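Local coordinates for putative 4-Hydroxy-2-oxoglutarate aldolase / 2-dehydro-3-deoxyphosphogluconate aldolase (Yersinia enterocolitica, PDB 3LM7), which is a putative member of the KDGP aldolase family, whose fold belongs to the TIM-barrel group of parallel beta/alpha proteins, at residues A[8-13]-A[113-118]; A[15-20]-A[242-247]; A[25-30]-A[62-67]; A[29-32]-A[37-40]; A[196-201]-A[222-227]. All coordinates share one frame; numbering follows the deposited sequence.

Interaction 1: residues A[8-13]-A[113-118]; sequences PNYYRD and DTVVNG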
# COMPACT_ATOMS: atom_id res chain seq x y z
N PRO A 8 -11.47 -2.52 6.63
CA PRO A 8 -12.24 -1.30 6.34
C PRO A 8 -12.45 -1.11 4.83
O PRO A 8 -11.64 -1.57 3.99
CB PRO A 8 -11.31 -0.15 6.83
CG PRO A 8 -10.57 -0.84 8.00
CD PRO A 8 -10.27 -2.23 7.43
N ASN A 9 -13.51 -0.39 4.48
CA ASN A 9 -13.75 -0.03 3.05
C ASN A 9 -13.04 1.26 2.72
O ASN A 9 -13.63 2.33 2.66
CB ASN A 9 -15.26 0.19 2.81
CG ASN A 9 -15.60 0.42 1.29
OD1 ASN A 9 -14.74 0.26 0.36
ND2 ASN A 9 -16.90 0.82 1.04
N TYR A 10 -11.74 1.18 2.49
CA TYR A 10 -10.99 2.36 2.20
C TYR A 10 -11.44 2.87 0.84
O TYR A 10 -11.67 2.11 -0.08
CB TYR A 10 -9.50 2.04 2.06
CG TYR A 10 -8.92 1.38 3.30
CD1 TYR A 10 -8.47 2.13 4.38
CD2 TYR A 10 -8.76 -0.04 3.34
CE1 TYR A 10 -7.91 1.53 5.54
CE2 TYR A 10 -8.20 -0.64 4.47
CZ TYR A 10 -7.77 0.15 5.55
OH TYR A 10 -7.14 -0.51 6.59
N TYR A 11 -11.48 4.18 0.73
CA TYR A 11 -11.78 4.77 -0.56
C TYR A 11 -10.53 4.63 -1.41
O TYR A 11 -9.42 5.10 -1.01
CB TYR A 11 -12.13 6.22 -0.39
CG TYR A 11 -12.32 6.94 -1.74
CD1 TYR A 11 -13.55 6.77 -2.47
CD2 TYR A 11 -11.32 7.76 -2.25
CE1 TYR A 11 -13.75 7.45 -3.71
CE2 TYR A 11 -11.50 8.41 -3.49
CZ TYR A 11 -12.71 8.25 -4.19
OH TYR A 11 -12.84 8.90 -5.38
N ARG A 12 -10.68 4.04 -2.61
CA ARG A 12 -9.52 3.76 -3.51
C ARG A 12 -8.32 3.18 -2.79
O ARG A 12 -7.16 3.52 -3.09
CB ARG A 12 -9.07 5.02 -4.27
CG ARG A 12 -10.18 5.53 -5.20
CD ARG A 12 -9.64 6.46 -6.25
NE ARG A 12 -10.78 6.74 -7.11
CZ ARG A 12 -10.78 7.59 -8.12
NH1 ARG A 12 -9.65 8.24 -8.42
NH2 ARG A 12 -11.91 7.80 -8.83
N ASP A 13 -8.62 2.32 -1.83
CA ASP A 13 -7.60 1.59 -1.10
C ASP A 13 -6.63 2.42 -0.36
O ASP A 13 -5.56 1.92 -0.03
CB ASP A 13 -6.80 0.67 -2.02
CG ASP A 13 -7.31 -0.73 -1.96
OD1 ASP A 13 -7.37 -1.32 -0.80
OD2 ASP A 13 -7.73 -1.17 -3.06
N ASP A 113 -6.68 -9.72 9.57
CA ASP A 113 -7.41 -8.76 8.73
C ASP A 113 -7.93 -7.59 9.49
O ASP A 113 -7.85 -6.45 9.02
CB ASP A 113 -8.57 -9.44 8.04
CG ASP A 113 -8.10 -10.54 7.08
OD1 ASP A 113 -7.06 -10.35 6.44
OD2 ASP A 113 -8.76 -11.56 7.01
N THR A 114 -8.55 -7.86 10.64
CA THR A 114 -9.08 -6.73 11.43
C THR A 114 -7.92 -5.77 11.71
O THR A 114 -6.81 -6.20 12.12
CB THR A 114 -9.61 -7.25 12.76
OG1 THR A 114 -10.76 -8.04 12.51
CG2 THR A 114 -10.07 -6.09 13.67
N VAL A 115 -8.16 -4.47 11.51
CA VAL A 115 -7.13 -3.46 11.81
C VAL A 115 -7.06 -3.18 13.30
O VAL A 115 -8.08 -2.84 13.89
CB VAL A 115 -7.46 -2.10 11.03
CG1 VAL A 115 -6.49 -0.98 11.47
CG2 VAL A 115 -7.27 -2.37 9.51
N VAL A 116 -5.87 -3.31 13.89
CA VAL A 116 -5.66 -3.01 15.29
C VAL A 116 -4.64 -1.88 15.39
O VAL A 116 -3.43 -2.04 15.00
CB VAL A 116 -5.04 -4.24 16.02
CG1 VAL A 116 -4.82 -3.90 17.52
CG2 VAL A 116 -6.06 -5.42 15.86
N ASN A 117 -5.11 -0.70 15.84
CA ASN A 117 -4.16 0.41 16.00
C ASN A 117 -3.47 0.34 17.38
O ASN A 117 -3.90 -0.43 18.31
CB ASN A 117 -4.85 1.78 15.73
CG ASN A 117 -5.87 2.19 16.81
OD1 ASN A 117 -5.68 1.93 17.98
ND2 ASN A 117 -6.90 2.93 16.39
N GLY A 118 -2.42 1.13 17.55
CA GLY A 118 -1.74 1.14 18.84
C GLY A 118 -1.48 2.62 19.14
O GLY A 118 -0.86 3.31 18.35

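Interaction 2: residues A[15-20]-A[242-247]; sequences VCLNVL and DIVKKI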
# COMPACT_ATOMS: atom_id res chain seq x y z
N VAL A 15 -7.83 5.59 1.98
CA VAL A 15 -8.31 6.37 3.15
C VAL A 15 -9.67 5.94 3.60
O VAL A 15 -10.59 5.83 2.74
CB VAL A 15 -8.41 7.89 2.85
CG1 VAL A 15 -9.00 8.63 4.12
CG2 VAL A 15 -7.01 8.41 2.50
N CYS A 16 -9.82 5.73 4.93
CA CYS A 16 -11.13 5.35 5.47
C CYS A 16 -11.39 6.27 6.67
O CYS A 16 -10.53 6.43 7.53
CB CYS A 16 -11.14 3.85 5.90
SG CYS A 16 -12.80 3.30 6.44
N LEU A 17 -12.58 6.86 6.73
CA LEU A 17 -12.87 7.76 7.85
C LEU A 17 -13.12 6.92 9.09
O LEU A 17 -13.55 5.77 8.99
CB LEU A 17 -14.17 8.59 7.56
CG LEU A 17 -14.10 9.42 6.29
CD1 LEU A 17 -15.49 10.09 6.16
CD2 LEU A 17 -12.98 10.52 6.33
N ASN A 18 -12.94 7.52 10.26
CA ASN A 18 -13.41 6.94 11.49
C ASN A 18 -14.12 7.98 12.34
O ASN A 18 -13.51 8.98 12.77
CB ASN A 18 -12.19 6.23 12.21
CG ASN A 18 -12.56 5.36 13.43
OD1 ASN A 18 -11.92 4.27 13.66
ND2 ASN A 18 -13.48 5.81 14.26
N VAL A 19 -15.41 7.74 12.66
CA VAL A 19 -16.18 8.76 13.39
C VAL A 19 -17.03 7.98 14.33
O VAL A 19 -17.21 6.77 14.16
CB VAL A 19 -17.08 9.66 12.37
CG1 VAL A 19 -16.22 10.27 11.26
CG2 VAL A 19 -18.15 8.78 11.68
N LEU A 20 -17.56 8.63 15.35
CA LEU A 20 -18.37 7.95 16.36
C LEU A 20 -19.85 7.96 16.00
O LEU A 20 -20.33 8.89 15.39
CB LEU A 20 -18.21 8.66 17.72
CG LEU A 20 -16.79 8.68 18.28
CD1 LEU A 20 -16.77 9.42 19.63
CD2 LEU A 20 -16.13 7.23 18.36
N ASP A 242 -16.22 14.23 0.48
CA ASP A 242 -15.88 15.03 -0.67
C ASP A 242 -14.39 15.46 -0.67
O ASP A 242 -13.75 15.47 -1.73
CB ASP A 242 -16.76 16.29 -0.76
CG ASP A 242 -18.20 15.98 -1.13
OD1 ASP A 242 -18.46 14.88 -1.59
OD2 ASP A 242 -19.08 16.85 -0.90
N ILE A 243 -13.83 15.83 0.49
CA ILE A 243 -12.38 16.13 0.54
C ILE A 243 -11.55 14.88 0.17
O ILE A 243 -10.57 14.92 -0.62
CB ILE A 243 -11.97 16.63 1.98
CG1 ILE A 243 -12.63 18.00 2.24
CG2 ILE A 243 -10.42 16.74 2.12
CD1 ILE A 243 -12.55 18.44 3.71
N VAL A 244 -11.94 13.74 0.74
CA VAL A 244 -11.23 12.49 0.45
C VAL A 244 -11.23 12.25 -1.09
O VAL A 244 -10.17 12.01 -1.72
CB VAL A 244 -11.86 11.32 1.19
CG1 VAL A 244 -11.24 9.99 0.68
CG2 VAL A 244 -11.66 11.50 2.80
N LYS A 245 -12.41 12.38 -1.72
CA LYS A 245 -12.47 12.15 -3.17
C LYS A 245 -11.63 13.14 -3.95
O LYS A 245 -11.11 12.82 -5.06
CB LYS A 245 -13.93 12.25 -3.67
CG LYS A 245 -14.75 11.09 -3.23
CD LYS A 245 -16.21 11.27 -3.71
CE LYS A 245 -17.01 10.03 -3.33
NZ LYS A 245 -18.36 10.08 -4.00
N LYS A 246 -11.49 14.34 -3.40
CA LYS A 246 -10.67 15.38 -4.06
C LYS A 246 -9.22 15.00 -4.00
O LYS A 246 -8.47 15.15 -5.00
CB LYS A 246 -10.88 16.79 -3.39
CG LYS A 246 -10.16 17.92 -4.14
CD LYS A 246 -10.42 19.33 -3.55
CE LYS A 246 -9.89 19.41 -2.13
NZ LYS A 246 -10.08 20.77 -1.52
N ILE A 247 -8.77 14.54 -2.83
CA ILE A 247 -7.31 14.42 -2.65
C ILE A 247 -6.76 13.02 -2.91
O ILE A 247 -5.53 12.86 -3.15
CB ILE A 247 -6.83 14.97 -1.25
CG1 ILE A 247 -7.37 14.09 -0.14
CG2 ILE A 247 -7.25 16.47 -1.08
CD1 ILE A 247 -6.92 14.57 1.24

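Interaction 3: residues A[25-30]-A[62-67]; sequences DNARAI and ALIDNA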
# COMPACT_ATOMS: atom_id res chain seq x y z
N ASP A 25 -29.48 4.52 14.62
CA ASP A 25 -29.97 5.29 13.45
C ASP A 25 -28.81 6.20 13.00
O ASP A 25 -28.61 6.42 11.84
CB ASP A 25 -31.18 6.23 13.78
CG ASP A 25 -32.47 5.49 14.08
OD1 ASP A 25 -32.62 4.37 13.58
OD2 ASP A 25 -33.32 6.01 14.86
N ASN A 26 -28.06 6.74 13.94
CA ASN A 26 -26.94 7.65 13.54
C ASN A 26 -25.88 6.87 12.79
O ASN A 26 -25.35 7.35 11.77
CB ASN A 26 -26.37 8.38 14.78
CG ASN A 26 -25.27 9.41 14.43
OD1 ASN A 26 -24.30 9.58 15.18
ND2 ASN A 26 -25.44 10.09 13.28
N ALA A 27 -25.54 5.67 13.29
CA ALA A 27 -24.58 4.83 12.56
C ALA A 27 -25.04 4.60 11.10
O ALA A 27 -24.28 4.74 10.15
CB ALA A 27 -24.38 3.47 13.30
N ARG A 28 -26.31 4.24 10.91
CA ARG A 28 -26.83 4.03 9.53
C ARG A 28 -26.65 5.27 8.65
O ARG A 28 -26.22 5.18 7.48
CB ARG A 28 -28.30 3.57 9.60
CG ARG A 28 -28.91 2.97 8.33
CD ARG A 28 -30.43 2.68 8.63
NE ARG A 28 -30.63 2.79 10.09
CZ ARG A 28 -31.16 1.86 10.88
NH1 ARG A 28 -31.63 0.72 10.36
NH2 ARG A 28 -31.26 2.09 12.18
N ALA A 29 -27.00 6.44 9.20
CA ALA A 29 -26.96 7.71 8.45
C ALA A 29 -25.51 8.02 8.08
O ALA A 29 -25.23 8.54 6.98
CB ALA A 29 -27.51 8.81 9.35
N ILE A 30 -24.59 7.78 9.05
CA ILE A 30 -23.14 8.04 8.82
C ILE A 30 -22.64 7.16 7.70
O ILE A 30 -21.93 7.61 6.82
CB ILE A 30 -22.31 7.68 10.12
CG1 ILE A 30 -22.60 8.68 11.25
CG2 ILE A 30 -20.85 7.50 9.77
CD1 ILE A 30 -22.14 8.24 12.64
N ALA A 62 -24.46 -5.28 12.06
CA ALA A 62 -25.46 -5.77 11.13
C ALA A 62 -26.03 -4.61 10.32
O ALA A 62 -26.34 -4.78 9.15
CB ALA A 62 -26.59 -6.46 11.92
N LEU A 63 -26.12 -3.42 10.90
CA LEU A 63 -26.68 -2.28 10.15
C LEU A 63 -25.71 -1.75 9.10
O LEU A 63 -26.13 -1.13 8.10
CB LEU A 63 -26.97 -1.11 11.11
CG LEU A 63 -27.99 -1.48 12.17
CD1 LEU A 63 -28.13 -0.36 13.20
CD2 LEU A 63 -29.32 -1.67 11.39
N ILE A 64 -24.41 -1.98 9.33
CA ILE A 64 -23.39 -1.27 8.58
C ILE A 64 -22.36 -2.18 7.96
O ILE A 64 -21.20 -1.77 7.78
CB ILE A 64 -22.71 -0.17 9.47
CG1 ILE A 64 -22.02 -0.78 10.70
CG2 ILE A 64 -23.72 0.90 9.94
CD1 ILE A 64 -21.32 0.27 11.57
N ASP A 65 -22.75 -3.43 7.64
CA ASP A 65 -21.89 -4.38 6.93
C ASP A 65 -20.53 -4.57 7.66
O ASP A 65 -19.53 -4.74 6.99
CB ASP A 65 -21.56 -3.92 5.48
CG ASP A 65 -22.82 -3.62 4.65
OD1 ASP A 65 -23.88 -4.13 5.03
OD2 ASP A 65 -22.74 -2.85 3.67
N ASN A 66 -20.56 -4.56 8.99
CA ASN A 66 -19.35 -4.76 9.84
C ASN A 66 -18.34 -3.60 9.89
O ASN A 66 -17.19 -3.78 10.35
CB ASN A 66 -18.61 -6.03 9.51
CG ASN A 66 -17.90 -6.60 10.74
OD1 ASN A 66 -18.40 -6.44 11.88
ND2 ASN A 66 -16.71 -7.19 10.54
N ALA A 67 -18.78 -2.42 9.45
CA ALA A 67 -17.86 -1.27 9.37
C ALA A 67 -17.81 -0.62 10.74
O ALA A 67 -18.07 0.56 10.89
CB ALA A 67 -18.31 -0.33 8.28

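Interaction 4: residues A[29-32]-A[37-40]; sequences AIYQ and HVLV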
# COMPACT_ATOMS: atom_id res chain seq x y z
N ALA A 29 -27.00 6.44 9.20
CA ALA A 29 -26.96 7.71 8.45
C ALA A 29 -25.51 8.02 8.08
O ALA A 29 -25.23 8.54 6.98
CB ALA A 29 -27.51 8.81 9.35
N ILE A 30 -24.59 7.78 9.05
CA ILE A 30 -23.14 8.04 8.82
C ILE A 30 -22.64 7.16 7.70
O ILE A 30 -21.93 7.61 6.82
CB ILE A 30 -22.31 7.68 10.12
CG1 ILE A 30 -22.60 8.68 11.25
CG2 ILE A 30 -20.85 7.50 9.77
CD1 ILE A 30 -22.14 8.24 12.64
N TYR A 31 -22.97 5.86 7.77
CA TYR A 31 -22.51 4.88 6.79
C TYR A 31 -23.02 5.23 5.39
O TYR A 31 -22.27 5.17 4.39
CB TYR A 31 -22.99 3.47 7.22
CG TYR A 31 -22.41 2.37 6.41
CD1 TYR A 31 -21.03 2.05 6.48
CD2 TYR A 31 -23.23 1.59 5.60
CE1 TYR A 31 -20.50 0.97 5.74
CE2 TYR A 31 -22.72 0.53 4.88
CZ TYR A 31 -21.36 0.23 4.93
OH TYR A 31 -20.92 -0.82 4.15
N GLN A 32 -24.28 5.66 5.33
CA GLN A 32 -24.81 6.14 4.09
C GLN A 32 -24.03 7.34 3.58
O GLN A 32 -23.66 7.38 2.42
CB GLN A 32 -26.30 6.57 4.25
CG GLN A 32 -26.88 7.05 2.89
CD GLN A 32 -28.36 7.29 2.93
OE1 GLN A 32 -28.88 7.94 3.85
NE2 GLN A 32 -29.05 6.79 1.92
N HIS A 37 -17.40 4.38 3.15
CA HIS A 37 -15.94 4.57 3.40
C HIS A 37 -15.68 5.13 4.82
O HIS A 37 -15.02 6.18 5.01
CB HIS A 37 -15.29 5.47 2.33
CG HIS A 37 -15.52 4.98 0.94
ND1 HIS A 37 -15.03 3.77 0.48
CD2 HIS A 37 -16.22 5.53 -0.09
CE1 HIS A 37 -15.42 3.60 -0.78
NE2 HIS A 37 -16.17 4.63 -1.13
N VAL A 38 -16.15 4.37 5.80
CA VAL A 38 -16.16 4.80 7.18
C VAL A 38 -16.16 3.58 8.08
O VAL A 38 -16.64 2.51 7.73
CB VAL A 38 -17.36 5.73 7.48
CG1 VAL A 38 -18.77 4.94 7.37
CG2 VAL A 38 -17.24 6.42 8.79
N LEU A 39 -15.54 3.79 9.23
CA LEU A 39 -15.62 2.94 10.37
C LEU A 39 -16.36 3.74 11.46
O LEU A 39 -16.02 4.91 11.78
CB LEU A 39 -14.21 2.57 10.86
CG LEU A 39 -13.43 1.75 9.83
CD1 LEU A 39 -11.90 1.86 10.15
CD2 LEU A 39 -13.97 0.28 9.90
N VAL A 40 -17.41 3.13 12.00
CA VAL A 40 -18.24 3.77 12.97
C VAL A 40 -17.86 3.32 14.34
O VAL A 40 -17.91 2.09 14.62
CB VAL A 40 -19.72 3.33 12.65
CG1 VAL A 40 -20.63 3.81 13.71
CG2 VAL A 40 -20.10 3.86 11.28

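Interaction 5: residues A[196-201]-A[222-227]; sequences IDLDNF and SSIIDS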
# COMPACT_ATOMS: atom_id res chain seq x y z
N ILE A 196 -9.06 17.14 15.00
CA ILE A 196 -9.25 17.22 13.55
C ILE A 196 -10.64 17.82 13.36
O ILE A 196 -11.57 17.48 14.08
CB ILE A 196 -9.13 15.84 12.86
CG1 ILE A 196 -7.62 15.32 13.00
CG2 ILE A 196 -9.54 15.93 11.41
CD1 ILE A 196 -7.37 13.92 12.29
N ASP A 197 -10.74 18.78 12.46
CA ASP A 197 -12.06 19.35 12.18
C ASP A 197 -12.19 19.49 10.68
O ASP A 197 -11.31 19.09 9.95
CB ASP A 197 -12.30 20.68 12.95
CG ASP A 197 -11.30 21.76 12.60
OD1 ASP A 197 -10.78 21.76 11.48
OD2 ASP A 197 -11.02 22.56 13.49
N LEU A 198 -13.29 20.11 10.19
CA LEU A 198 -13.47 20.16 8.74
C LEU A 198 -12.48 21.09 8.06
O LEU A 198 -12.29 20.97 6.84
CB LEU A 198 -14.93 20.64 8.43
CG LEU A 198 -16.03 19.70 8.95
CD1 LEU A 198 -17.43 20.29 8.68
CD2 LEU A 198 -15.89 18.29 8.28
N ASP A 199 -11.88 22.00 8.81
CA ASP A 199 -10.94 22.99 8.22
C ASP A 199 -9.48 22.53 8.18
O ASP A 199 -8.69 23.02 7.36
CB ASP A 199 -11.06 24.32 8.96
CG ASP A 199 -12.41 24.99 8.71
OD1 ASP A 199 -13.00 24.85 7.59
OD2 ASP A 199 -12.85 25.68 9.66
N ASN A 200 -9.11 21.59 9.03
CA ASN A 200 -7.70 21.10 9.00
C ASN A 200 -7.58 19.66 8.47
O ASN A 200 -6.50 19.15 8.31
CB ASN A 200 -6.98 21.26 10.35
CG ASN A 200 -7.64 20.46 11.46
OD1 ASN A 200 -8.33 19.46 11.21
ND2 ASN A 200 -7.45 20.90 12.69
N PHE A 201 -8.74 19.05 8.16
CA PHE A 201 -8.78 17.66 7.75
C PHE A 201 -8.00 17.48 6.48
O PHE A 201 -7.18 16.59 6.41
CB PHE A 201 -10.23 17.23 7.51
CG PHE A 201 -10.38 15.82 6.96
CD1 PHE A 201 -10.33 14.73 7.81
CD2 PHE A 201 -10.59 15.61 5.58
CE1 PHE A 201 -10.50 13.38 7.29
CE2 PHE A 201 -10.76 14.32 5.04
CZ PHE A 201 -10.72 13.20 5.89
N SER A 222 -15.35 15.21 18.20
CA SER A 222 -16.33 16.20 18.70
C SER A 222 -16.58 17.37 17.73
O SER A 222 -17.63 17.98 17.80
CB SER A 222 -15.91 16.73 20.08
OG SER A 222 -14.70 17.45 19.94
N SER A 223 -15.62 17.71 16.85
CA SER A 223 -15.79 18.82 15.95
C SER A 223 -16.97 18.57 14.95
O SER A 223 -17.48 19.50 14.33
CB SER A 223 -14.50 19.01 15.16
OG SER A 223 -14.31 17.86 14.37
N ILE A 224 -17.37 17.31 14.78
CA ILE A 224 -18.52 16.97 13.88
C ILE A 224 -19.70 16.36 14.59
O ILE A 224 -20.58 15.74 13.96
CB ILE A 224 -18.08 16.08 12.68
CG1 ILE A 224 -17.52 14.73 13.13
CG2 ILE A 224 -17.08 16.86 11.75
CD1 ILE A 224 -17.31 13.76 12.04
N ILE A 225 -19.71 16.48 15.90
CA ILE A 225 -20.76 15.88 16.70
C ILE A 225 -21.67 17.02 17.22
O ILE A 225 -21.16 18.00 17.79
CB ILE A 225 -20.15 15.15 17.88
CG1 ILE A 225 -19.50 13.84 17.41
CG2 ILE A 225 -21.21 14.84 18.98
CD1 ILE A 225 -18.72 13.09 18.46
N ASP A 226 -22.98 16.84 17.08
CA ASP A 226 -23.98 17.78 17.65
C ASP A 226 -24.08 17.52 19.13
O ASP A 226 -24.59 16.48 19.51
CB ASP A 226 -25.36 17.48 17.05
CG ASP A 226 -26.41 18.58 17.38
OD1 ASP A 226 -26.40 19.17 18.48
OD2 ASP A 226 -27.22 18.83 16.50
N SER A 227 -23.64 18.46 19.97
CA SER A 227 -23.58 18.16 21.41
C SER A 227 -24.99 18.02 22.02
O SER A 227 -25.16 17.35 23.03
CB SER A 227 -22.78 19.25 22.13
OG SER A 227 -23.31 20.50 21.74

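Interaction 1: residues A[8-13]-A[113-118]
Tyr10 reaches Val115 with the very end of its side chain, and following it outward shows how one residue can serve several neighbours. CB leaves a loop backbone, and the first torsion of -58° sets CG beside the backbone N, opposite the carbonyl carbon. Halfway out, CD1 packs on Cys16, at 3.5 Å from Cys16 CB. Over one face of the ring lies Pro8: its CB stands 3.8 Å above the plane, displaced toward the rim, so the two loop residues present a joint surface to the strand. That strand, 115-120, belongs to the parallel sheet of a TIM-type beta/alpha fold, between strands 94-95 and 161-164, and segment 8-13 lies in the loop that precedes the first strand, 17-20, and approaches 115-120 near its beginning. At the tip, Tyr10 OH comes to 3.5 Å from Val115 CG2, an oblique approach that is van der Waals in character. The same methyl also takes the proline, with Pro8 CD at 3.7 Å from Val115 CG2 and Pro8 CG slightly farther out. With CG1 of Val115 anti to the backbone N (173°), CG2 lies beside that nitrogen, and it is this branch that meets both partners. Val115 also packs on His94 and Ser161 of the two flanking strands, while the aromatic ring of Tyr10 takes part in a cation-pi interaction with Lys215.

Interaction 2: residues A[15-20]-A[242-247]
Val244 contributes more buried surface than Val15 or Leu17, and both of these meet it. It projects from helix 234-247, the last of the chain, toward segment 15-20, which leads into the first strand of the parallel sheet. Its two methyls divide the work. CG1 faces the branch point of Val15, with Val244 CG1 at 4.1 Å from Val15 CB, whereas CG2 takes one atom from each partner. Val15 CG1 lies 4.1 Å from Val244 CG2, the two valines crossing at an oblique angle. Leu17 comes in differently: it slides past Val244 in the opposite direction and brings Leu17 CD2 to 3.9 Å from Val244 CG2. The leucine CG sits beside the backbone N (chi1 -57°); chi2 is extended toward CD1, and it is the other branch, CD2, that meets the helix. Packing of the final helix against the first strand is one of the contacts that bring the two ends of the chain together in this TIM-type fold, more than 200 residues apart in sequence. Leu17 also rests on Val38 of the neighbouring strand. Every atom taking part is aliphatic and all three residues are buried, so the association depends on dispersion and the exclusion of water, without the directionality a polar bond would impose.

Interaction 3: residues A[25-30]-A[62-67]
The guanidinium group of Arg28 has Leu63 CD1 over one face, and Asp25 CA sits at its edge, in the plane. The setting is the outer layer of the beta/alpha fold, where helix 24-33 lies alongside the end of helix 50-63. Both leucine methyls take part: Leu63 CD2 approaches Arg28 NH1 to 3.5 Å, while Leu63 CD1 is 4.1 Å from Arg28 NH2. The arginine gets there by starting extended from the helix and then bending sharply at chi3 (-13°), close to eclipsed, which folds the head group back toward its own helix. There, a salt bridge of 3.0 Å joins Arg28 NH2 to Asp25 OD1, one turn earlier, and helps hold the flat group against the leucine. This part of the contact lies toward solvent; the next is buried. Ile64, the first residue to leave helical geometry after helix 50-63, points at the other helix and presses its CG2 on Ala27, and it also packs on Val40 of the sheet beneath. From Ile64 the chain makes a type I' turn to Ala67, closed by Ala67 N to Ile64 O at 3.0 Å. Across the contact, Ile64 CG2 stands 3.9 Å from the carbonyl oxygen Ala27 O and 4.3 Å from Ala27 CB.

Interaction 4: residues A[29-32]-A[37-40]
The first torsions of Ile30 and Val38 bring their methyls together. In Ile30 a chi1 of -70° sends the CG1 arm to the backbone N side and leaves the short branch, CG2, opposite that nitrogen; in Val38 a chi1 of 67° wedges CG1 between the backbone N and the carbonyl carbon, while CG2 takes the place anti to N. The valine is thus split between two helix residues. Its CG2 is 3.9 Å from Ile30 CG2, the two side chains crossing at about a right angle, and its CG1 is 3.8 Å from Tyr31 CD1, coming obliquely to the ring. That same CG1 also lies against the backbone, 3.8 Å from Tyr31 CA, so helix backbone and strand are close at this point. One methyl of Ile30 serves two strand residues, since Ile30 CG2 is also 4.0 Å from Val40 CG2. Val38 and Val40, two apart on the strand, both point to the helix, whereas Leu39 between them points away. The phenol end of Tyr31 has its polar partner elsewhere: its OH is hydrogen-bonded to Asp65 OD2, in the turn after helix 50-63, which helps fix the ring. A helix packed on the strand that follows it is characteristic of the beta-alpha-beta unit, here strand 17-20, helix 24-33 and strand 38-43, the repeating element of TIM-type folds.

Interaction 5: residues A[196-201]-A[222-227]
Ser223 gives its hydroxyl to Ile196: OG donates to Ile196 O over 2.8 Å, arriving in the carbonyl plane on a lone pair, with a C=O...donor angle of 141°. Ser223 CB points at the other segment, 3.5 Å from Asp197 CB, and a chi1 of 64° puts OG between the backbone N and the carbonyl carbon, turned to Ile196 O. Beside this polar contact is an apolar one. Leu198 CD2 meets Ile224 CG2 at 3.9 Å, the two side chains crossing at about a right angle. Both segments are connections in the beta/alpha fold: 196-201 leads from strand 189-192 into helix 201-211, while 222-227 runs into a short, weakly bonded antiparallel pairing with 231-232, ahead of the last helix. A second shell shapes the first of these. Asp197 OD1 accepts two backbone N-H groups in an Asx turn and Asx motif: Asn200 N, 3.0 Å from Asp197 OD1, meets it nearly in line with the C-O bond, whereas Asp199 N approaches from above the carboxylate plane. In return Asn200 OD1 takes Asp197 N at 2.8 Å, almost straight at 170°. These reciprocal bonds probably steady the bend; Asp197 N shares a peptide with Ile196 O, and its bond helps orient that carbonyl. Farther out, Asn200 ND2 bonds Gly195 O, Leu198 packs on Leu240 of helix 234-247, and Ile224 rests on Val19.

Interactions 2 and 4 are joined through the sheet, strands 17-20 and 38-43 pairing with Leu17 O at 2.8 Å from Leu39 N. Interaction 3 shares Ala29 and Ile30 with interaction 4, and the centres of these two contacts are about 6 Å apart. Interaction 1 touches the same region through the loop before strand 17-20: Asn9 O lies 3.0 Å from His37 ND1, probably a hydrogen bond, and Tyr11 CD2 is 3.7 Å from Val244 CG1 of interaction 2. Interaction 5 joins on through Phe201, whose CZ is 3.5 Å from Leu17 CD2. Interactions 1 and 5, with centres about 21 Å apart, do not touch; strand 17-20 with its flanking residues lies between them.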